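Local coordinates for protein probable methyltransferase (Bordetella pertussis, PDB 3KTY) that probably transfers methyl groups from S-adenosyl-L-methionine to RNA, as a member of the TrmH (SpoU) family with the SPOUT fold, at residues V82-L88 against G119-L125; P99-A105 against R142-P147. One frame throughout, in Å; residues are numbered along the deposited sequence.

Overall arrangement
Both interactions are parallel pairings in the one sheet of the SpoU methylase domain, the part of a longer protein present in this chain. Interaction 1 joins strands 84-89 and 121-125 in the buried middle. Interaction 2 lies about 12 Å away, centre to centre, where strand 142-145 meets the short, weakly bonded outermost strand 100-101. Strand 142-145 also pairs with strand 84-89, so the two contacts share a continuous run of strands. A87 N lies 2.7 Å from R142 O, a probable hydrogen bond. Interaction 1 is mostly regular backbone bonding between apolar residues. Interaction 2 is partly buried, has two rather bent cross-segment backbone bonds, adds a helix cap, and borders the second subunit.

Interaction 1: V82-L88 against G119-L125; sequences VTLAFAL and GVVAIVL
This is a pair of neighbouring parallel strands in the central sheet of the SPOUT methyltransferase fold. L84-L88 runs beside V121-L125, with the short strand axes 16° apart. Backbone bonds alternate in the parallel pattern. A122 N gives to L84 O, and A122 O takes F86 N at 2.6 Å. V124 N then bonds F86 O, and V124 O takes L88 N.

The side chains divide between the two faces. L84, F86, V121, I123 and L88 share one face, which is covered by helices 102-115 and 157-172. There CD1 of I123 lies 4.0 Å from both CB and CD2 of F86 and approaches the ring obliquely. This methyl is brought back toward the neighbouring strand by two torsions near -60°. The other branch of I123, CG2, touches CD2 of L88 at 3.8 Å. CG1 of V121 comes to the edge of the F86 ring. A85, A87, A122 and V124 occupy the other face, where A122 also packs on I14 of strand 11-16.

Before the strands begin, V82 spreads both methyls over A122. CG1 and CG2 each lie 3.8 Å from A122 CB. The V82 and V120 side chains cross at about a right angle. V120 O accepts two backbone bonds, from T83 N and from L84 N. The L84 bond is nearly straight at the carbonyl, while the T83 bond is bent. T83 turns its hydroxyl between its own N and carbonyl carbon. OG1 is also bonded to H112 NE2, and it receives V120 N at 2.7 Å with an N-H...O angle of 159°.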
loop_
_atom_site.group_PDB
_atom_site.type_symbol
_atom_site.label_atom_id
_atom_site.label_comp_id
_atom_site.label_asym_id
_atom_site.label_seq_id
_atom_site.Cartn_x
_atom_site.Cartn_y
_atom_site.Cartn_z
ATOM N N VAL A 82 18.728 9.960 14.211
ATOM C CA VAL A 82 17.462 10.408 13.705
ATOM C C VAL A 82 16.994 11.657 14.408
ATOM O O VAL A 82 16.963 11.696 15.623
ATOM C CB VAL A 82 16.407 9.306 13.836
ATOM C CG1 VAL A 82 15.027 9.863 13.432
ATOM C CG2 VAL A 82 16.817 8.101 12.961
ATOM N N THR A 83 16.576 12.663 13.637
ATOM C CA THR A 83 16.057 13.902 14.218
ATOM C C THR A 83 14.539 13.970 14.378
ATOM O O THR A 83 14.044 14.737 15.191
ATOM C CB THR A 83 16.587 15.163 13.491
ATOM O OG1 THR A 83 16.245 15.115 12.102
ATOM C CG2 THR A 83 18.084 15.266 13.630
ATOM N N LEU A 84 13.810 13.156 13.620
ATOM C CA LEU A 84 12.346 13.091 13.714
ATOM C C LEU A 84 11.881 11.650 13.452
ATOM O O LEU A 84 12.033 11.120 12.350
ATOM C CB LEU A 84 11.682 14.060 12.722
ATOM C CG LEU A 84 10.151 13.964 12.702
ATOM C CD1 LEU A 84 9.556 14.258 14.079
ATOM C CD2 LEU A 84 9.494 14.862 11.598
ATOM N N ALA A 85 11.349 11.011 14.482
ATOM C CA ALA A 85 11.046 9.612 14.382
ATOM C C ALA A 85 9.607 9.380 14.687
ATOM O O ALA A 85 9.130 9.789 15.735
ATOM C CB ALA A 85 11.911 8.792 15.311
ATOM N N PHE A 86 8.916 8.713 13.770
ATOM C CA PHE A 86 7.523 8.331 14.031
ATOM C C PHE A 86 7.372 6.891 14.473
ATOM O O PHE A 86 7.866 5.969 13.811
ATOM C CB PHE A 86 6.651 8.565 12.798
ATOM C CG PHE A 86 6.525 9.983 12.432
ATOM C CD1 PHE A 86 5.519 10.760 12.997
ATOM C CD2 PHE A 86 7.411 10.563 11.530
ATOM C CE1 PHE A 86 5.377 12.099 12.639
ATOM C CE2 PHE A 86 7.288 11.909 11.159
ATOM C CZ PHE A 86 6.274 12.674 11.720
ATOM N N ALA A 87 6.700 6.700 15.596
ATOM C CA ALA A 87 6.266 5.362 15.973
ATOM C C ALA A 87 4.976 5.009 15.201
ATOM O O ALA A 87 3.914 5.573 15.458
ATOM C CB ALA A 87 6.008 5.303 17.439
ATOM N N LEU A 88 5.062 4.051 14.289
ATOM C CA LEU A 88 3.889 3.590 13.544
ATOM C C LEU A 88 3.075 2.485 14.250
ATOM O O LEU A 88 3.585 1.409 14.581
ATOM C CB LEU A 88 4.331 3.103 12.166
ATOM C CG LEU A 88 3.207 3.026 11.136
ATOM C CD1 LEU A 88 2.173 4.076 11.448
ATOM C CD2 LEU A 88 3.750 3.223 9.750
ATOM N N GLY A 119 18.554 16.958 8.824
ATOM C CA GLY A 119 17.539 16.215 9.544
ATOM C C GLY A 119 17.364 14.821 8.956
ATOM O O GLY A 119 17.651 14.571 7.798
ATOM N N VAL A 120 16.930 13.893 9.788
ATOM C CA VAL A 120 16.750 12.539 9.357
ATOM C C VAL A 120 15.440 12.098 9.913
ATOM O O VAL A 120 15.132 12.329 11.087
ATOM C CB VAL A 120 17.824 11.601 9.915
ATOM C CG1 VAL A 120 17.496 10.163 9.511
ATOM C CG2 VAL A 120 19.147 12.005 9.371
ATOM N N VAL A 121 14.652 11.458 9.064
ATOM C CA VAL A 121 13.330 11.052 9.479
ATOM C C VAL A 121 13.289 9.557 9.528
ATOM O O VAL A 121 13.799 8.876 8.634
ATOM C CB VAL A 121 12.215 11.590 8.510
ATOM C CG1 VAL A 121 10.878 10.922 8.804
ATOM C CG2 VAL A 121 12.083 13.070 8.661
ATOM N N ALA A 122 12.669 9.037 10.572
ATOM C CA ALA A 122 12.473 7.608 10.628
ATOM C C ALA A 122 11.046 7.267 10.912
ATOM O O ALA A 122 10.353 7.937 11.709
ATOM C CB ALA A 122 13.417 6.929 11.672
ATOM N N ILE A 123 10.627 6.200 10.241
ATOM C CA ILE A 123 9.403 5.494 10.551
ATOM C C ILE A 123 9.744 4.217 11.267
ATOM O O ILE A 123 10.527 3.426 10.766
ATOM C CB ILE A 123 8.685 5.104 9.270
ATOM C CG1 ILE A 123 8.471 6.356 8.425
ATOM C CG2 ILE A 123 7.298 4.503 9.610
ATOM C CD1 ILE A 123 7.618 7.377 9.127
ATOM N N VAL A 124 9.137 4.012 12.425
ATOM C CA VAL A 124 9.407 2.858 13.279
ATOM C C VAL A 124 8.236 1.885 13.418
ATOM O O VAL A 124 7.188 2.235 13.961
ATOM C CB VAL A 124 9.781 3.347 14.712
ATOM C CG1 VAL A 124 10.184 2.163 15.632
ATOM C CG2 VAL A 124 10.898 4.393 14.655
ATOM N N LEU A 125 8.429 0.653 12.965
ATOM C CA LEU A 125 7.392 -0.392 13.048
ATOM C C LEU A 125 7.720 -1.573 13.946
ATOM O O LEU A 125 8.830 -2.111 13.899
ATOM C CB LEU A 125 7.191 -1.015 11.689
ATOM C CG LEU A 125 6.808 -0.097 10.556
ATOM C CD1 LEU A 125 8.084 0.424 9.901
ATOM C CD2 LEU A 125 5.921 -0.895 9.564
#

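Interaction 2: P99-A105 against R142-P147; sequences PCDIREA and RICHIP
At the edge of the SPOUT-fold sheet, strand 142-145 pairs with a short, weakly bonded strand, 100-101, which leads into helix 102-115. Two backbone hydrogen bonds join the segments. H145 N gives to C100 O at 3.1 Å, in the plane of that carbonyl. I102 N, in the first turn of the helix, gives to H145 O. Both are rather bent, with N-H...O angles near 138°.

The helix start is fixed by a capping box. D101 is the N-cap. Its OD1 accepts E104 N at 2.8 Å, nearly along the C-O axis. In the conformer of E104 described here, OE1 accepts D101 N through its lone pair turned away from the other oxygen. E104 has a second conformer, so this half of the box is less certain. The other D101 oxygen, OD2, bonds Y170 OH of the second subunit. R103 has salt bridges to E167 of its own chain and to E167 of the second subunit, so the capped turn lies at the dimer interface.

Apolar contacts gather round C144. Its CB lies 3.8 Å from both C100 SG and A105 CB. The sulfur turns to the helix and touches A105 CB. C144 SG also lies 4.1 Å from I102 CD1. With chi1 at -173°, CG1 of I102 stands opposite the backbone N and carries CD1 to that sulfur. I146 CG1 lies near I102 CB, and W166 of the second subunit packs on both isoleucines.

The H145 ring is flanked on both faces. P99, which is poorly ordered, crosses H145 at about a right angle, so its place over the ring is less certain. C100 O sits at the ring edge, in its plane. P99 CD lies over one face toward the rim, and P147 N stands 3.8 Å above the opposite face of the H145 ring.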
loop_
_atom_site.group_PDB
_atom_site.type_symbol
_atom_site.label_atom_id
_atom_site.label_comp_id
_atom_site.label_asym_id
_atom_site.label_seq_id
_atom_site.Cartn_x
_atom_site.Cartn_y
_atom_site.Cartn_z
ATOM N N PRO A 99 -4.113 9.767 17.591
ATOM C CA PRO A 99 -2.791 10.351 17.312
ATOM C C PRO A 99 -2.803 10.899 15.892
ATOM O O PRO A 99 -3.821 10.730 15.189
ATOM C CB PRO A 99 -1.836 9.160 17.405
ATOM C CG PRO A 99 -2.701 7.953 17.126
ATOM C CD PRO A 99 -4.135 8.300 17.455
ATOM N N CYS A 100 -1.716 11.542 15.468
ATOM C CA CYS A 100 -1.706 12.057 14.107
ATOM C C CYS A 100 -1.679 10.863 13.132
ATOM O O CYS A 100 -1.150 9.800 13.446
ATOM C CB CYS A 100 -0.566 13.056 13.875
ATOM S SG CYS A 100 0.937 12.352 13.204
ATOM N N ASP A 101 -2.286 11.026 11.970
ATOM C CA ASP A 101 -2.324 9.936 11.026
ATOM C C ASP A 101 -1.150 10.013 10.081
ATOM O O ASP A 101 -0.488 11.041 9.978
ATOM C CB ASP A 101 -3.660 9.888 10.251
ATOM C CG ASP A 101 -3.900 11.111 9.352
ATOM O OD1 ASP A 101 -2.958 11.704 8.762
ATOM O OD2 ASP A 101 -5.083 11.463 9.215
ATOM N N ILE A 102 -0.925 8.924 9.366
ATOM C CA ILE A 102 0.230 8.792 8.492
ATOM C C ILE A 102 0.295 9.917 7.466
ATOM O O ILE A 102 1.356 10.238 6.971
ATOM C CB ILE A 102 0.222 7.405 7.778
ATOM C CG1 ILE A 102 1.497 7.198 6.994
ATOM C CG2 ILE A 102 -1.017 7.247 6.849
ATOM C CD1 ILE A 102 2.710 7.076 7.888
ATOM N N ARG A 103 -0.849 10.501 7.124
ATOM C CA ARG A 103 -0.864 11.577 6.137
ATOM C C ARG A 103 -0.342 12.908 6.745
ATOM O O ARG A 103 0.439 13.592 6.126
ATOM C CB ARG A 103 -2.250 11.699 5.493
ATOM C CG ARG A 103 -2.515 12.983 4.750
ATOM C CD ARG A 103 -2.524 12.835 3.227
ATOM N NE ARG A 103 -2.964 11.537 2.677
ATOM C CZ ARG A 103 -3.994 11.368 1.852
ATOM N NH1 ARG A 103 -4.757 12.411 1.509
ATOM N NH2 ARG A 103 -4.257 10.162 1.356
ATOM N N GLU A 104 -0.788 13.230 7.955
ATOM C CA GLU A 104 -0.202 14.306 8.752
ATOM C C GLU A 104 1.306 14.062 9.010
ATOM O O GLU A 104 2.136 14.964 8.902
ATOM C CB GLU A 104 -0.997 14.479 10.064
ATOM C CG GLU A 104 -2.475 14.822 9.816
ATOM C CD GLU A 104 -3.424 14.535 10.991
ATOM O OE1 GLU A 104 -3.237 13.533 11.713
ATOM O OE2 GLU A 104 -4.386 15.311 11.174
ATOM N N ALA A 105 1.660 12.828 9.304
ATOM C CA ALA A 105 3.009 12.522 9.666
ATOM C C ALA A 105 3.915 12.751 8.455
ATOM O O ALA A 105 4.987 13.387 8.555
ATOM C CB ALA A 105 3.112 11.120 10.249
ATOM N N ARG A 142 7.050 11.181 17.787
ATOM C CA ARG A 142 5.604 11.150 17.613
ATOM C C ARG A 142 5.084 9.750 17.412
ATOM O O ARG A 142 5.843 8.841 17.000
ATOM C CB ARG A 142 5.211 11.960 16.394
ATOM C CG ARG A 142 5.586 13.405 16.485
ATOM C CD ARG A 142 4.546 14.164 17.264
ATOM N NE ARG A 142 4.440 15.483 16.685
ATOM C CZ ARG A 142 3.362 15.965 16.077
ATOM N NH1 ARG A 142 3.410 17.189 15.585
ATOM N NH2 ARG A 142 2.245 15.252 15.979
ATOM N N ILE A 143 3.791 9.596 17.706
ATOM C CA ILE A 143 3.033 8.407 17.358
ATOM C C ILE A 143 2.234 8.762 16.133
ATOM O O ILE A 143 1.654 9.851 16.045
ATOM C CB ILE A 143 1.982 8.071 18.409
ATOM C CG1 ILE A 143 1.947 9.129 19.522
ATOM C CG2 ILE A 143 2.165 6.669 18.912
ATOM C CD1 ILE A 143 2.828 8.822 20.765
ATOM N N CYS A 144 2.181 7.859 15.175
ATOM C CA CYS A 144 1.197 8.028 14.126
ATOM C C CYS A 144 0.508 6.689 13.874
ATOM O O CYS A 144 0.963 5.661 14.358
ATOM C CB CYS A 144 1.798 8.676 12.872
ATOM S SG CYS A 144 2.780 7.604 11.911
ATOM N N HIS A 145 -0.620 6.710 13.185
ATOM C CA HIS A 145 -1.358 5.476 12.952
ATOM C C HIS A 145 -1.920 5.415 11.543
ATOM O O HIS A 145 -2.056 6.433 10.853
ATOM C CB HIS A 145 -2.461 5.256 14.000
ATOM C CG HIS A 145 -3.733 5.973 13.703
ATOM N ND1 HIS A 145 -4.952 5.328 13.646
ATOM C CD2 HIS A 145 -3.985 7.277 13.436
ATOM C CE1 HIS A 145 -5.902 6.207 13.374
ATOM N NE2 HIS A 145 -5.343 7.397 13.240
ATOM N N ILE A 146 -2.205 4.201 11.108
ATOM C CA ILE A 146 -2.837 4.005 9.816
ATOM C C ILE A 146 -4.252 3.611 10.168
ATOM O O ILE A 146 -4.467 2.540 10.744
ATOM C CB ILE A 146 -2.130 2.907 9.029
ATOM C CG1 ILE A 146 -0.657 3.284 8.825
ATOM C CG2 ILE A 146 -2.810 2.666 7.711
ATOM C CD1 ILE A 146 0.023 2.539 7.713
ATOM N N PRO A 147 -5.216 4.515 9.901
ATOM C CA PRO A 147 -6.632 4.298 10.232
ATOM C C PRO A 147 -7.279 3.352 9.214
ATOM O O PRO A 147 -8.006 3.831 8.346
ATOM C CB PRO A 147 -7.241 5.712 10.121
ATOM C CG PRO A 147 -6.391 6.417 9.050
ATOM C CD PRO A 147 -4.979 5.825 9.250
#